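Local coordinates for phenylurea hydrolase B (Mycobacterium brisbanense, PDB 4WHB), which hydrolyses the phenylurea herbicide diuron and is a member of the amidohydrolase superfamily, whose enzymes typically use bound metal, at the interface of chains A and B. Coordinates in Å, arbitrary orientation; residue numbers count along the deposited sequence, not the author numbering. Chains: chain A/B, Phenylurea hydrolase B.

The interface of chains A and B. Residues chain A 153, 211-213, 228-230; chain B 211, 226-230.
A short antiparallel beta bridge across a two-fold axis joins the same loop of both subunits, A:Gln229 facing B:Gln229. The A:Gln229 amide N donates to the B:Gln229 carbonyl O at 2.6 Å, nearly along the C=O axis. In return the B:Gln229 amide N reaches A:Gln229 O at 2.7 Å, in the carbonyl plane. Main chain does the bonding here, so the pairing itself asks little of the glutamine side chains.

On one face of the bridge the two tyrosines cross, each reaching into the partner. Both have CG anti to the carbonyl carbon (chi1 -85° in A:Tyr228, -80° in B:Tyr228), and the two side chains pass each other at about a right angle, with A:Tyr228 CB 3.7 Å from B:Tyr228 CD1. The ring of B:Tyr228 runs alongside A:Thr230, its CE1 3.4 Å from the hydroxyl OG1, and meets A:Asp211 through CB at the same ring atom. Its phenol end packs against the CD1 methyl tip of A:Ile213. The twin ring of A:Tyr228 sets its edge against B:Thr230 CA, in plane at 3.7 Å, and lies across B:Asp211, whose CB is 3.5 Å from CE1.

Farther out, A:Asp153 and B:Arg226 meet tip to tip in a salt bridge, OD2 to NH2 3.2 Å. Their planes are only 10° apart, but the N-H is not aimed at the oxygen, so the attraction is probably mainly electrostatic.

All these residues lie in loops: 211-213 follows strand 205-208, and the loop holding 226-230 leads into helix 233-246. This patch forms part of a symmetric interface in the deposited tetramer, which may or may not be the biological assembly.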
# COMPACT_ATOMS: atom_id res chain seq x y z
N ASP A 153 -8.49 7.59 12.23
CA ASP A 153 -8.39 8.23 13.55
C ASP A 153 -7.23 7.71 14.35
O ASP A 153 -6.78 8.34 15.30
CB ASP A 153 -9.65 8.05 14.40
CG ASP A 153 -10.92 8.43 13.67
OD1 ASP A 153 -10.96 9.45 12.94
OD2 ASP A 153 -11.90 7.69 13.84
N ASP A 211 -11.28 16.24 13.14
CA ASP A 211 -10.85 14.93 12.62
C ASP A 211 -9.70 14.33 13.41
O ASP A 211 -8.82 15.04 13.88
CB ASP A 211 -10.50 15.03 11.13
CG ASP A 211 -9.14 15.71 10.87
OD1 ASP A 211 -8.65 16.49 11.73
OD2 ASP A 211 -8.53 15.46 9.79
N HIS A 212 -9.69 13.01 13.46
CA HIS A 212 -8.59 12.29 13.99
C HIS A 212 -7.74 11.63 12.93
O HIS A 212 -6.93 10.81 13.18
CB HIS A 212 -9.06 11.27 14.99
CG HIS A 212 -8.10 11.07 16.09
ND1 HIS A 212 -6.97 10.32 15.95
CD2 HIS A 212 -8.04 11.61 17.32
CE1 HIS A 212 -6.26 10.39 17.05
NE2 HIS A 212 -6.88 11.18 17.89
N ILE A 213 -7.94 12.01 11.70
CA ILE A 213 -7.18 11.38 10.65
C ILE A 213 -5.91 12.20 10.51
O ILE A 213 -5.97 13.32 10.01
CB ILE A 213 -7.91 11.32 9.30
CG1 ILE A 213 -9.24 10.55 9.42
CG2 ILE A 213 -7.03 10.60 8.28
CD1 ILE A 213 -10.43 11.38 9.87
N TYR A 228 -10.43 19.03 9.34
CA TYR A 228 -11.84 18.91 8.95
C TYR A 228 -12.64 19.14 10.22
O TYR A 228 -12.10 19.27 11.33
CB TYR A 228 -12.11 17.46 8.48
CG TYR A 228 -11.80 17.20 7.03
CD1 TYR A 228 -12.42 17.93 6.04
CD2 TYR A 228 -10.88 16.20 6.65
CE1 TYR A 228 -12.15 17.70 4.71
CE2 TYR A 228 -10.61 15.96 5.31
CZ TYR A 228 -11.24 16.72 4.34
OH TYR A 228 -11.05 16.52 3.01
N GLN A 229 -13.95 19.11 10.08
CA GLN A 229 -14.83 19.25 11.23
C GLN A 229 -15.87 18.15 11.21
O GLN A 229 -16.61 17.98 10.23
CB GLN A 229 -15.53 20.59 11.19
CG GLN A 229 -15.81 21.16 12.53
CD GLN A 229 -14.98 22.37 12.84
OE1 GLN A 229 -13.85 22.56 12.35
NE2 GLN A 229 -15.56 23.23 13.67
N THR A 230 -15.89 17.38 12.29
CA THR A 230 -16.67 16.15 12.36
C THR A 230 -18.19 16.40 12.27
O THR A 230 -18.88 15.79 11.45
CB THR A 230 -16.32 15.35 13.62
OG1 THR A 230 -14.92 15.01 13.58
CG2 THR A 230 -17.15 14.07 13.67
N ASP B 211 -16.68 16.50 3.11
CA ASP B 211 -15.42 16.13 2.49
C ASP B 211 -15.57 15.26 1.24
O ASP B 211 -16.54 14.57 1.06
CB ASP B 211 -14.53 15.41 3.51
CG ASP B 211 -15.08 14.04 3.96
OD1 ASP B 211 -16.04 13.54 3.36
OD2 ASP B 211 -14.52 13.47 4.93
N ARG B 226 -18.16 7.33 7.85
CA ARG B 226 -17.09 8.33 7.82
C ARG B 226 -17.51 9.43 6.88
O ARG B 226 -17.38 9.31 5.67
CB ARG B 226 -15.76 7.69 7.34
CG ARG B 226 -14.60 8.63 7.26
CD ARG B 226 -14.34 9.37 8.53
NE ARG B 226 -13.68 8.55 9.53
CZ ARG B 226 -14.25 7.59 10.25
NH1 ARG B 226 -15.54 7.19 10.04
NH2 ARG B 226 -13.49 7.01 11.17
N SER B 227 -18.01 10.52 7.43
CA SER B 227 -18.17 11.77 6.66
C SER B 227 -17.66 12.94 7.47
O SER B 227 -17.58 12.85 8.69
CB SER B 227 -19.62 12.01 6.30
OG SER B 227 -19.69 12.99 5.27
N TYR B 228 -17.29 14.02 6.80
CA TYR B 228 -16.76 15.19 7.50
C TYR B 228 -17.32 16.46 6.92
O TYR B 228 -17.97 16.40 5.91
CB TYR B 228 -15.24 15.20 7.43
CG TYR B 228 -14.60 14.28 8.44
CD1 TYR B 228 -14.29 14.74 9.70
CD2 TYR B 228 -14.32 12.96 8.13
CE1 TYR B 228 -13.67 13.92 10.63
CE2 TYR B 228 -13.71 12.14 9.05
CZ TYR B 228 -13.38 12.61 10.29
OH TYR B 228 -12.78 11.78 11.20
N GLN B 229 -17.10 17.58 7.61
CA GLN B 229 -17.37 18.92 7.05
C GLN B 229 -16.09 19.72 6.98
O GLN B 229 -15.36 19.80 7.96
CB GLN B 229 -18.40 19.71 7.84
CG GLN B 229 -19.60 18.87 8.28
CD GLN B 229 -20.83 19.68 8.41
OE1 GLN B 229 -21.17 20.11 9.47
NE2 GLN B 229 -21.48 19.91 7.34
N THR B 230 -15.78 20.27 5.81
CA THR B 230 -14.52 20.96 5.61
C THR B 230 -14.47 22.30 6.33
O THR B 230 -13.39 22.88 6.53
CB THR B 230 -14.25 21.20 4.12
OG1 THR B 230 -14.76 20.08 3.39
CG2 THR B 230 -12.74 21.37 3.85